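Local coordinates for probable glucarate dehydratase (Mycobacterium smegmatis str. MC2 155, PDB 3VDG), which probably dehydrates glucarate or a related acid sugar, as a metal-dependent member of the enolase superfamily, at residues 47-52 with 438-443; 95-100 with 144-149; 345-350 with 369-374. One frame throughout, in Å; residues are numbered along the deposited sequence.

Contact 1 of 3, residues 47-52 with 438-443. With ACT (acetate ion), chain E.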
# COMPACT_ATOMS: atom_id res chain seq x y z
N ASN A 47 0.98 0.45 34.51
CA ASN A 47 1.94 0.09 33.50
C ASN A 47 3.32 0.46 33.98
O ASN A 47 3.49 0.92 35.13
CB ASN A 47 1.61 0.71 32.13
CG ASN A 47 1.63 2.23 32.14
OD1 ASN A 47 2.48 2.83 32.78
ND2 ASN A 47 0.69 2.86 31.43
N THR A 48 4.32 0.23 33.14
CA THR A 48 5.70 0.37 33.61
C THR A 48 6.07 1.84 33.90
O THR A 48 7.06 2.10 34.58
CB THR A 48 6.72 -0.32 32.68
OG1 THR A 48 7.92 -0.59 33.41
CG2 THR A 48 7.06 0.54 31.45
N VAL A 49 5.27 2.79 33.41
CA VAL A 49 5.63 4.20 33.63
C VAL A 49 4.71 4.93 34.61
O VAL A 49 4.89 6.13 34.86
CB VAL A 49 5.73 5.02 32.32
CG1 VAL A 49 6.88 4.50 31.45
CG2 VAL A 49 4.40 5.03 31.57
N GLY A 50 3.73 4.23 35.16
CA GLY A 50 2.77 4.90 36.05
C GLY A 50 1.45 4.17 36.16
O GLY A 50 1.40 2.94 36.24
N VAL A 51 0.37 4.96 36.20
CA VAL A 51 -0.97 4.40 36.36
C VAL A 51 -1.92 5.28 35.55
O VAL A 51 -1.70 6.49 35.43
CB VAL A 51 -1.39 4.37 37.86
CG1 VAL A 51 -1.35 5.77 38.47
CG2 VAL A 51 -2.76 3.75 38.03
N HIS A 52 -2.97 4.70 34.96
CA HIS A 52 -3.91 5.53 34.16
C HIS A 52 -4.59 6.55 35.02
O HIS A 52 -4.97 6.24 36.15
CB HIS A 52 -4.98 4.68 33.51
CG HIS A 52 -4.48 3.87 32.34
ND1 HIS A 52 -5.29 3.48 31.35
CD2 HIS A 52 -3.21 3.42 32.03
CE1 HIS A 52 -4.57 2.79 30.43
NE2 HIS A 52 -3.30 2.74 30.86
N PHE A 438 8.19 8.91 42.74
CA PHE A 438 8.09 7.91 41.65
C PHE A 438 8.86 8.35 40.42
O PHE A 438 8.75 9.51 40.00
CB PHE A 438 6.62 7.70 41.27
CG PHE A 438 6.43 6.68 40.18
CD1 PHE A 438 6.29 7.08 38.85
CD2 PHE A 438 6.39 5.32 40.48
CE1 PHE A 438 6.09 6.14 37.85
CE2 PHE A 438 6.20 4.38 39.48
CZ PHE A 438 6.05 4.80 38.16
N ASN A 439 9.64 7.44 39.85
CA ASN A 439 10.31 7.71 38.57
C ASN A 439 9.91 6.69 37.50
O ASN A 439 9.78 5.50 37.80
CB ASN A 439 11.83 7.71 38.72
CG ASN A 439 12.37 8.98 39.34
OD1 ASN A 439 11.87 10.08 39.07
ND2 ASN A 439 13.39 8.85 40.17
N ALA A 440 9.76 7.14 36.26
CA ALA A 440 9.51 6.22 35.16
C ALA A 440 10.84 5.68 34.63
O ALA A 440 11.22 5.91 33.48
CB ALA A 440 8.70 6.89 34.05
N SER A 441 11.54 4.96 35.49
CA SER A 441 12.79 4.31 35.13
C SER A 441 12.55 3.19 34.13
O SER A 441 11.46 2.61 34.08
CB SER A 441 13.43 3.72 36.39
OG SER A 441 13.31 4.63 37.47
N GLY A 442 13.57 2.91 33.32
CA GLY A 442 13.56 1.70 32.50
C GLY A 442 14.87 1.58 31.75
O GLY A 442 15.47 2.58 31.36
N PRO A 443 15.33 0.34 31.55
CA PRO A 443 14.64 -0.84 32.09
C PRO A 443 14.68 -0.89 33.63
O PRO A 443 15.51 -0.24 34.27
CB PRO A 443 15.43 -2.02 31.51
CG PRO A 443 16.68 -1.45 30.92
CD PRO A 443 16.44 0.00 30.65
C ACT E . -1.51 1.34 28.37
O ACT E . -2.71 1.47 28.00
OXT ACT E . -1.14 1.70 29.51
CH3 ACT E . -0.48 0.74 27.45
O HOH W 1 10.37 0.57 32.62
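The apolar part of this contact is small: CB of Val49 meets CB of Ala440 at 3.9 Å, and the ring of Phe438 lies alongside the peptide that joins Val49 to Gly50. Phe438 reaches it because CG stands anti to the backbone N (chi1 -179°), which carries CE1 to 3.2 Å from the carbonyl O of Val49, near the ring plane and at its edge.

Within 47-52, a type I beta turn from Asn47 to Gly50 links the short antiparallel strands 46-47 and 50-51. An Asx turn tightens it: OD1 of Asn47 accepts from N of Val49 at 2.9 Å, with the donor tilted 24° from the carbonyl plane. In enolase superfamily enzymes a loop from the N-terminal domain closes over the barrel's active site, and this hairpin is consistent with that role.

A water and Arg444 both bridge the segments. The water donates to OG1 of Thr48 (2.8 Å) and to the carbonyl O of Ser441 (2.7 Å), and OG1 is bonded to Gly218 O as well. NH2 of Arg444 holds the carbonyls of both Thr48 and Asn439, and OG1 of Thr428 bonds that of Val49.

Two donors converge on OXT of an acetate ion, probably from the crystallisation liquor: ND2 of Asn47, which also bonds Asp427, at 2.9 Å, and NE2 of His52, held through ND1 by Asp42, at 2.8 Å in a nearly straight bond (172°).

Contact 2 of 3, residues 95-100 with 144-149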
# COMPACT_ATOMS: atom_id res chain seq x y z
N ARG A 95 -11.25 21.00 -0.03
CA ARG A 95 -10.61 19.85 -0.70
C ARG A 95 -11.58 18.69 -0.77
O ARG A 95 -12.33 18.44 0.16
CB ARG A 95 -9.35 19.41 0.04
CG ARG A 95 -8.31 20.51 0.17
CD ARG A 95 -7.75 20.90 -1.21
NE ARG A 95 -7.00 22.15 -1.12
CZ ARG A 95 -6.28 22.64 -2.12
NH1 ARG A 95 -6.23 22.00 -3.27
NH2 ARG A 95 -5.61 23.77 -1.96
N SER A 96 -11.58 17.97 -1.90
CA SER A 96 -12.43 16.80 -2.09
C SER A 96 -12.12 15.73 -1.05
O SER A 96 -10.96 15.49 -0.77
CB SER A 96 -12.16 16.19 -3.46
OG SER A 96 -12.83 14.94 -3.59
N VAL A 97 -13.14 15.05 -0.53
CA VAL A 97 -12.91 14.00 0.46
C VAL A 97 -12.28 12.78 -0.19
O VAL A 97 -11.86 11.88 0.52
CB VAL A 97 -14.20 13.56 1.20
CG1 VAL A 97 -14.77 14.71 2.04
CG2 VAL A 97 -15.25 13.04 0.22
N PHE A 98 -12.24 12.74 -1.52
CA PHE A 98 -11.55 11.65 -2.22
C PHE A 98 -10.07 11.96 -2.45
O PHE A 98 -9.29 11.09 -2.84
CB PHE A 98 -12.24 11.34 -3.56
CG PHE A 98 -13.58 10.67 -3.41
CD1 PHE A 98 -13.67 9.28 -3.37
CD2 PHE A 98 -14.74 11.43 -3.30
CE1 PHE A 98 -14.89 8.66 -3.22
CE2 PHE A 98 -15.97 10.80 -3.14
CZ PHE A 98 -16.05 9.42 -3.10
N SER A 99 -9.68 13.20 -2.19
CA SER A 99 -8.28 13.61 -2.43
C SER A 99 -7.43 13.51 -1.16
O SER A 99 -6.82 14.48 -0.72
CB SER A 99 -8.21 15.03 -2.99
OG SER A 99 -8.82 15.13 -4.27
N THR A 100 -7.35 12.31 -0.59
CA THR A 100 -6.63 12.13 0.66
C THR A 100 -5.11 12.29 0.52
O THR A 100 -4.46 12.72 1.47
CB THR A 100 -7.01 10.79 1.34
OG1 THR A 100 -6.84 9.73 0.40
CG2 THR A 100 -8.50 10.83 1.81
N LEU A 144 -12.81 8.89 4.56
CA LEU A 144 -13.28 7.58 4.10
C LEU A 144 -14.74 7.35 4.51
O LEU A 144 -15.52 6.72 3.78
CB LEU A 144 -12.40 6.46 4.66
CG LEU A 144 -10.97 6.43 4.09
CD1 LEU A 144 -10.16 5.32 4.76
CD2 LEU A 144 -10.99 6.22 2.59
N ASP A 145 -15.09 7.80 5.71
CA ASP A 145 -16.48 7.70 6.18
C ASP A 145 -17.40 8.45 5.18
O ASP A 145 -18.41 7.91 4.74
CB ASP A 145 -16.57 8.27 7.61
CG ASP A 145 -17.95 8.09 8.27
OD1 ASP A 145 -18.80 7.31 7.78
OD2 ASP A 145 -18.17 8.75 9.32
N VAL A 146 -17.04 9.68 4.81
CA VAL A 146 -17.83 10.41 3.80
C VAL A 146 -17.82 9.69 2.45
O VAL A 146 -18.87 9.51 1.82
CB VAL A 146 -17.39 11.88 3.63
CG1 VAL A 146 -18.28 12.58 2.60
CG2 VAL A 146 -17.48 12.62 4.97
N GLN A 147 -16.66 9.22 2.01
CA GLN A 147 -16.61 8.48 0.74
C GLN A 147 -17.63 7.34 0.77
O GLN A 147 -18.36 7.12 -0.19
CB GLN A 147 -15.22 7.90 0.50
CG GLN A 147 -14.16 8.94 0.16
CD GLN A 147 -12.81 8.31 -0.08
OE1 GLN A 147 -12.73 7.16 -0.50
NE2 GLN A 147 -11.74 9.05 0.17
N GLY A 148 -17.63 6.59 1.87
CA GLY A 148 -18.53 5.43 1.99
C GLY A 148 -19.98 5.88 1.97
O GLY A 148 -20.83 5.28 1.32
N GLN A 149 -20.29 6.96 2.68
CA GLN A 149 -21.66 7.43 2.73
C GLN A 149 -22.15 7.87 1.36
O GLN A 149 -23.26 7.56 0.94
CB GLN A 149 -21.82 8.59 3.71
CG GLN A 149 -21.65 8.19 5.17
CD GLN A 149 -21.68 9.41 6.05
OE1 GLN A 149 -22.61 10.21 5.94
NE2 GLN A 149 -20.65 9.59 6.89
O HOH W 2 -9.04 8.58 -0.85
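CG of Gln147 stands anti to its own carbonyl carbon (chi1 -71°) and the chain is extended beyond CG, carrying the terminal amide from helix 131-151 across to the 95-100 loop. Phe98 CG likewise stands anti to its carbonyl carbon, beside the backbone N, and the ring turns one face to the glutamine. CG of Gln147 sits over that face, offset toward the rim, in a CH-pi contact 3.6 Å from the centroid, and the amide plane continues the stack at only 22° to the ring.

NE2 of Gln147 then does double duty. It donates to the carbonyl O of Val97 at 2.9 Å (159° at the hydrogen), an acceptor lying nearly in the amide plane, and it gives a second bond to a water 2.9 Å away. The same water donates to Phe98 O and pairs with OG1 of Thr100, which is also bonded to Gln324. This buried amide nitrogen thus has two acceptors that fix the amide's rotation. Apart from the amide, CG2 of Val97 packs against CG1 of Val146 at 3.9 Å, the two side chains crossing at about a right angle.

Phe98 also reaches the second subunit, whose Arg153 makes a cation-pi contact with the ring. The loop contains a type I beta turn, Ser96 to Ser99, and joins helices 79-92 and 100-111, within the helical part of an enolase-type N-terminal domain.

Contact 3 of 3, residues 345-350 with 369-374. With ACT (acetate ion), chain E.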
# COMPACT_ATOMS: atom_id res chain seq x y z
N ASN A 345 -4.98 2.08 22.16
CA ASN A 345 -4.95 2.88 23.37
C ASN A 345 -6.40 3.09 23.78
O ASN A 345 -7.31 2.82 22.99
CB ASN A 345 -4.32 4.24 23.09
CG ASN A 345 -2.80 4.17 22.98
OD1 ASN A 345 -2.24 4.49 21.94
ND2 ASN A 345 -2.13 3.74 24.05
N SER A 346 -6.63 3.56 25.00
CA SER A 346 -8.00 3.85 25.43
C SER A 346 -8.73 4.58 24.30
O SER A 346 -8.26 5.60 23.84
CB SER A 346 -7.96 4.74 26.67
OG SER A 346 -7.15 4.15 27.67
N HIS A 347 -9.90 4.07 23.88
CA HIS A 347 -10.58 4.60 22.69
C HIS A 347 -12.07 4.33 22.75
O HIS A 347 -12.54 3.53 23.55
CB HIS A 347 -10.00 3.94 21.43
CG HIS A 347 -10.38 2.48 21.28
ND1 HIS A 347 -11.58 2.09 20.77
CD2 HIS A 347 -9.70 1.31 21.61
CE1 HIS A 347 -11.64 0.74 20.78
NE2 HIS A 347 -10.49 0.27 21.30
N LEU A 348 -12.82 5.00 21.89
CA LEU A 348 -14.28 4.90 21.87
C LEU A 348 -14.75 4.27 20.55
O LEU A 348 -13.96 3.64 19.85
CB LEU A 348 -14.89 6.28 22.09
CG LEU A 348 -14.53 6.86 23.47
CD1 LEU A 348 -15.11 8.26 23.71
CD2 LEU A 348 -14.95 5.89 24.58
N GLY A 349 -16.02 4.45 20.21
CA GLY A 349 -16.63 3.68 19.12
C GLY A 349 -16.28 4.06 17.68
O GLY A 349 -16.41 3.24 16.76
N ILE A 350 -15.87 5.30 17.47
CA ILE A 350 -15.40 5.73 16.15
C ILE A 350 -14.10 5.01 15.82
O ILE A 350 -13.97 4.38 14.75
CB ILE A 350 -15.20 7.26 16.12
CG1 ILE A 350 -16.54 7.98 16.36
CG2 ILE A 350 -14.55 7.67 14.80
CD1 ILE A 350 -16.41 9.47 16.67
N CYS A 369 -6.82 -8.56 17.42
CA CYS A 369 -6.46 -7.16 17.70
C CYS A 369 -6.56 -6.81 19.19
O CYS A 369 -7.49 -7.25 19.87
CB CYS A 369 -7.38 -6.19 16.93
SG CYS A 369 -7.29 -6.35 15.12
N ASP A 370 -5.65 -5.99 19.68
CA ASP A 370 -5.81 -5.40 21.01
C ASP A 370 -6.98 -4.41 21.03
O ASP A 370 -7.25 -3.74 20.04
CB ASP A 370 -4.54 -4.63 21.40
CG ASP A 370 -3.34 -5.55 21.66
OD1 ASP A 370 -3.52 -6.78 21.77
OD2 ASP A 370 -2.21 -5.03 21.79
N THR A 371 -7.68 -4.32 22.17
CA THR A 371 -8.60 -3.21 22.40
C THR A 371 -8.68 -2.96 23.90
O THR A 371 -8.51 -3.89 24.69
CB THR A 371 -10.02 -3.51 21.87
OG1 THR A 371 -10.89 -2.40 22.15
CG2 THR A 371 -10.58 -4.78 22.53
N HIS A 372 -8.91 -1.71 24.27
CA HIS A 372 -9.14 -1.33 25.67
C HIS A 372 -10.61 -1.30 25.96
O HIS A 372 -11.04 -0.88 27.03
CB HIS A 372 -8.57 0.07 25.92
CG HIS A 372 -7.07 0.11 26.03
ND1 HIS A 372 -6.26 -0.16 25.00
CD2 HIS A 372 -6.25 0.42 27.11
CE1 HIS A 372 -4.97 -0.03 25.39
NE2 HIS A 372 -4.97 0.32 26.68
N TRP A 373 -11.42 -1.78 25.02
CA TRP A 373 -12.89 -1.71 25.18
C TRP A 373 -13.49 -2.08 26.53
O TRP A 373 -14.36 -1.36 27.04
CB TRP A 373 -13.58 -2.52 24.09
CG TRP A 373 -15.00 -2.08 23.83
CD1 TRP A 373 -16.17 -2.76 24.12
CD2 TRP A 373 -15.43 -0.82 23.20
NE1 TRP A 373 -17.27 -2.03 23.73
CE2 TRP A 373 -16.89 -0.86 23.16
CE3 TRP A 373 -14.76 0.29 22.67
CZ2 TRP A 373 -17.64 0.17 22.63
CZ3 TRP A 373 -15.54 1.33 22.14
CH2 TRP A 373 -16.94 1.26 22.12
N PRO A 374 -13.11 -3.23 27.11
CA PRO A 374 -13.73 -3.64 28.38
C PRO A 374 -13.52 -2.63 29.51
O PRO A 374 -14.28 -2.62 30.48
CB PRO A 374 -13.02 -4.95 28.72
CG PRO A 374 -12.53 -5.47 27.40
CD PRO A 374 -12.16 -4.24 26.62
C ACT E . -1.51 1.34 28.37
O ACT E . -2.71 1.47 28.00
OXT ACT E . -1.14 1.70 29.51
CH3 ACT E . -0.48 0.74 27.45
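His347 and Thr371 join two loops on the rim of an enolase-type barrel, the first following strand 339-342 and leading into helix 349-360. From its CB the His347 side chain turns with CG between the backbone N and the carbonyl carbon (chi1 71°). This directs the imidazole across to the 369-374 loop. ND1 donates almost straight (169°) to the carbonyl O of Leu348 at 3.0 Å, the acceptor lying in the ring plane. CE1 lies 3.7 Å from CE3 of Trp373, and the two rings are inclined at 32°. At the far end NE2 shares a hydrogen bond with OG1 of Thr371, at 2.8 Å; N of Trp373 donates to the same hydroxyl, closing an ST turn. Two bonds therefore fix the imidazole's rotation.

The indole of Trp373 presents an edge to the start of helix 349-360, its CZ3 lying 3.4 Å from Leu348 C.

His372 lays one ring face on the Asn345-Ser346 peptide, with N of Ser346 3.6 Å above the ring's centre. ND1 bonds to OG of Ser344, and NE2, across CE1 from it, donates to O of the bound acetate at 2.9 Å.

The acetate joins contacts 1 and 3: residues of both bind it, and the two touch directly where His52 CE1 packs 4.0 Å from OG of Ser346, although their centres are about 22 Å apart. The hairpin loop and the barrel rim thus meet over one pocket near the sodium ion bound by Asp244, Glu269 and Asn292, consistent with an active site shared between the N-terminal part and the barrel. Contact 2 lies across the chain's centre from contact 1, about 41 Å away between centres, and reaches the second subunit; it is about 24 Å from contact 3 between centres, without touching it. Along the chain, contact 1 encloses both others, and contact 2 closes before contact 3 opens.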